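Local coordinates for P35 antigen (Borrelia burgdorferi, PDB 4ALY), which is an outer surface lipoprotein of the Lyme disease agent, critical to ensure infection after a tick bite, at residues A[108-113]-A[121-126]. Numbering follows the deposited sequence.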
ATOM      1  N   GLU A 108       7.480 -14.228  12.676  1.00 19.20           N
ATOM      2  CA  GLU A 108       6.498 -15.151  12.068  1.00 18.20           C
ATOM      3  C   GLU A 108       6.013 -14.799  10.710  1.00 17.62           C
ATOM      4  O   GLU A 108       5.279 -15.615  10.086  1.00 16.69           O
ATOM      5  CB  GLU A 108       5.213 -15.249  12.868  1.00 21.29           C
ATOM      6  CG  GLU A 108       5.357 -15.277  14.365  1.00 25.37           C
ATOM      7  CD  GLU A 108       5.976 -16.533  14.865  1.00 31.16           C
ATOM      8  OE1 GLU A 108       6.373 -17.403  14.029  1.00 37.58           O
ATOM      9  OE2 GLU A 108       6.061 -16.647  16.104  1.00 37.34           O
ATOM     10  N   ILE A 109       6.309 -13.582  10.251  1.00 16.38           N
ATOM     11  CA  ILE A 109       5.859 -13.178   8.927  1.00 15.19           C
ATOM     12  C   ILE A 109       7.075 -12.848   8.104  1.00 17.41           C
ATOM     13  O   ILE A 109       7.458 -13.632   7.220  1.00 19.50           O
ATOM     14  CB  ILE A 109       4.863 -11.994   9.012  1.00 14.76           C
ATOM     15  CG1 ILE A 109       3.858 -12.231  10.130  1.00 12.40           C
ATOM     16  CG2 ILE A 109       4.162 -11.722   7.661  1.00 14.54           C
ATOM     17  CD1 ILE A 109       2.848 -11.110  10.351  1.00 12.02           C
ATOM     18  N   PHE A 110       7.739 -11.711   8.371  1.00 17.13           N
ATOM     19  CA  PHE A 110       8.661 -11.206   7.346  1.00 16.09           C
ATOM     20  C   PHE A 110       9.787 -12.210   7.134  1.00 16.07           C
ATOM     21  O   PHE A 110      10.316 -12.425   6.030  1.00 13.93           O
ATOM     22  CB  PHE A 110       9.208  -9.838   7.699  1.00 16.37           C
ATOM     23  CG  PHE A 110       8.175  -8.746   7.787  1.00 15.88           C
ATOM     24  CD1 PHE A 110       6.991  -8.799   7.067  1.00 16.77           C
ATOM     25  CD2 PHE A 110       8.436  -7.604   8.546  1.00 16.23           C
ATOM     26  CE1 PHE A 110       6.067  -7.756   7.115  1.00 16.65           C
ATOM     27  CE2 PHE A 110       7.539  -6.521   8.574  1.00 16.81           C
ATOM     28  CZ  PHE A 110       6.345  -6.595   7.866  1.00 16.44           C
ATOM     29  N   SER A 111      10.134 -12.904   8.191  1.00 17.53           N
ATOM     30  CA  SER A 111      11.235 -13.869   7.981  1.00 18.38           C
ATOM     31  C   SER A 111      10.745 -15.230   7.420  1.00 17.52           C
ATOM     32  O   SER A 111      11.549 -16.109   7.318  1.00 18.59           O
ATOM     33  CB  SER A 111      12.098 -14.047   9.233  1.00 15.13           C
ATOM     34  OG  SER A 111      11.376 -14.783  10.187  1.00 15.76           O
ATOM     35  N   LYS A 112       9.466 -15.366   7.086  1.00 17.04           N
ATOM     36  CA  LYS A 112       8.909 -16.593   6.465  1.00 19.61           C
ATOM     37  C   LYS A 112       8.342 -16.385   5.062  1.00 21.22           C
ATOM     38  O   LYS A 112       7.966 -17.366   4.424  1.00 26.88           O
ATOM     39  CB  LYS A 112       7.727 -17.181   7.235  1.00 19.62           C
ATOM     40  CG  LYS A 112       7.835 -17.232   8.756  1.00 20.72           C
ATOM     41  CD  LYS A 112       8.753 -18.358   9.163  1.00 21.95           C
ATOM     42  CE  LYS A 112       8.420 -18.821  10.577  1.00 23.22           C
ATOM     43  NZ  LYS A 112       9.656 -19.618  10.828  1.00 25.06           N
ATOM     44  N   ILE A 113       8.248 -15.154   4.579  1.00 19.19           N
ATOM     45  CA  ILE A 113       7.620 -14.925   3.303  1.00 19.05           C
ATOM     46  C   ILE A 113       8.647 -14.281   2.360  1.00 18.59           C
ATOM     47  O   ILE A 113       9.633 -13.751   2.837  1.00 18.78           O
ATOM     48  CB  ILE A 113       6.395 -13.980   3.453  1.00 19.17           C
ATOM     49  CG1 ILE A 113       6.872 -12.614   4.023  1.00 17.70           C
ATOM     50  CG2 ILE A 113       5.289 -14.652   4.290  1.00 16.32           C
ATOM     51  CD1 ILE A 113       5.920 -11.470   3.800  1.00 17.20           C
ATOM     52  N   VAL A 121      16.084 -13.967  -0.651  1.00 40.28           N
ATOM     53  CA  VAL A 121      16.038 -13.804   0.820  1.00 33.24           C
ATOM     54  C   VAL A 121      14.586 -13.461   1.208  1.00 28.01           C
ATOM     55  O   VAL A 121      13.810 -12.984   0.387  1.00 26.26           O
ATOM     56  CB  VAL A 121      17.016 -12.671   1.302  1.00 35.29           C
ATOM     57  CG1 VAL A 121      18.451 -13.170   1.326  1.00 31.94           C
ATOM     58  CG2 VAL A 121      16.901 -11.405   0.420  1.00 30.97           C
ATOM     59  N   HIS A 122      14.209 -13.731   2.444  1.00 28.57           N
ATOM     60  CA  HIS A 122      12.888 -13.357   2.969  1.00 25.18           C
ATOM     61  C   HIS A 122      12.756 -11.849   3.138  1.00 22.96           C
ATOM     62  O   HIS A 122      13.734 -11.110   3.122  1.00 21.81           O
ATOM     63  CB  HIS A 122      12.698 -14.032   4.302  1.00 26.64           C
ATOM     64  CG  HIS A 122      12.718 -15.540   4.228  1.00 31.01           C
ATOM     65  ND1 HIS A 122      13.717 -16.282   4.749  1.00 31.54           N
ATOM     66  CD2 HIS A 122      11.816 -16.439   3.662  1.00 32.03           C
ATOM     67  CE1 HIS A 122      13.460 -17.589   4.545  1.00 33.69           C
ATOM     68  NE2 HIS A 122      12.318 -17.683   3.852  1.00 34.52           N
ATOM     69  N   PHE A 123      11.533 -11.398   3.327  1.00 22.24           N
ATOM     70  CA  PHE A 123      11.179  -9.967   3.386  1.00 20.10           C
ATOM     71  C   PHE A 123      11.737  -9.232   4.615  1.00 18.54           C
ATOM     72  O   PHE A 123      11.795  -8.000   4.657  1.00 16.71           O
ATOM     73  CB  PHE A 123       9.663  -9.927   3.321  1.00 19.91           C
ATOM     74  CG  PHE A 123       9.077  -8.587   2.998  1.00 18.40           C
ATOM     75  CD1 PHE A 123       9.333  -7.974   1.823  1.00 19.10           C
ATOM     76  CD2 PHE A 123       8.211  -7.987   3.886  1.00 16.68           C
ATOM     77  CE1 PHE A 123       8.755  -6.719   1.558  1.00 20.02           C
ATOM     78  CE2 PHE A 123       7.646  -6.783   3.624  1.00 16.52           C
ATOM     79  CZ  PHE A 123       7.887  -6.157   2.450  1.00 17.25           C
ATOM     80  N   ASP A 124      12.212  -9.997   5.592  1.00 18.22           N
ATOM     81  CA  ASP A 124      12.883  -9.391   6.716  1.00 19.80           C
ATOM     82  C   ASP A 124      14.287  -8.909   6.374  1.00 20.72           C
ATOM     83  O   ASP A 124      14.896  -8.217   7.184  1.00 21.78           O
ATOM     84  CB  ASP A 124      12.881 -10.304   7.966  1.00 18.48           C
ATOM     85  CG  ASP A 124      13.934 -11.456   7.905  1.00 18.13           C
ATOM     86  OD1 ASP A 124      14.219 -12.014   6.831  1.00 17.02           O
ATOM     87  OD2 ASP A 124      14.434 -11.824   8.975  1.00 17.17           O
ATOM     88  N   SER A 125      14.810  -9.226   5.195  1.00 20.06           N
ATOM     89  CA  SER A 125      16.222  -8.893   4.963  1.00 23.20           C
ATOM     90  C   SER A 125      16.514  -7.343   4.759  1.00 20.93           C
ATOM     91  O   SER A 125      15.636  -6.619   4.312  1.00 17.86           O
ATOM     92  CB  SER A 125      16.755  -9.703   3.766  1.00 23.09           C
ATOM     93  OG  SER A 125      17.796  -8.915   3.121  1.00 28.69           O
ATOM     94  N   HIS A 126      17.744  -6.876   5.002  1.00 21.48           N
ATOM     95  CA  HIS A 126      18.125  -5.465   4.705  1.00 23.75           C
ATOM     96  C   HIS A 126      17.756  -5.086   3.270  1.00 23.47           C
ATOM     97  O   HIS A 126      17.608  -3.931   2.917  1.00 24.08           O
ATOM     98  CB  HIS A 126      19.608  -5.245   4.977  1.00 28.08           C
ATOM     99  CG  HIS A 126      20.063  -3.795   4.831  1.00 37.93           C
ATOM    100  ND1 HIS A 126      20.527  -3.272   3.647  1.00 39.37           N
ATOM    101  CD2 HIS A 126      20.129  -2.747   5.774  1.00 41.79           C
ATOM    102  CE1 HIS A 126      20.858  -1.974   3.831  1.00 38.82           C
ATOM    103  NE2 HIS A 126      20.607  -1.651   5.128  1.00 42.09           N
TER
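The backbones of F110 and D124 come within 4.6 Å at their CA atoms, where the end of helix 106-110 meets a type I beta turn from H122 to S125. Two main-chain hydrogen bonds join segments 108-113 and 121-126. F123 N donates to I113 O at 3.1 Å, with an N-H...O angle of 154°. D124 N makes a weak hydrogen bond to F110 O, bent to 133°.

Next to these bonds the rings of F110 and F123 form a T-shaped (edge-to-face) pair. Their centroids are 5.3 Å apart and their planes stand at 78°. F123 presents the edge, with CD2 3.5 Å from CD1 of F110 and CE2 over the F110 face. I113 lies alongside F123, with CG1 and CD1 against CB. The side chains of F110 and F123 also touch helix 129-137, F110 at L135 and Y136, F123 at E131.

H122 lies over the backbone that leaves the helix. S111 O sits 3.3 Å above one face of its imidazole, toward the rim, and I113 O lies at the edge in the ring plane. The D124 carboxylate reaches S111, with OD2 3.2 Å from CB. OD2 also forms a salt bridge with R106, while S111 OG is hydrogen-bonded to R106 O. R106 thus links both sides of the contact.

The arrangement is a beta turn docked on a helix C-terminus by main-chain bonds and an aromatic pair. It folds the connection between helices 106-110 and 129-137 back on itself within this mainly helical, strand-free lipoprotein of the PFam54_60 family.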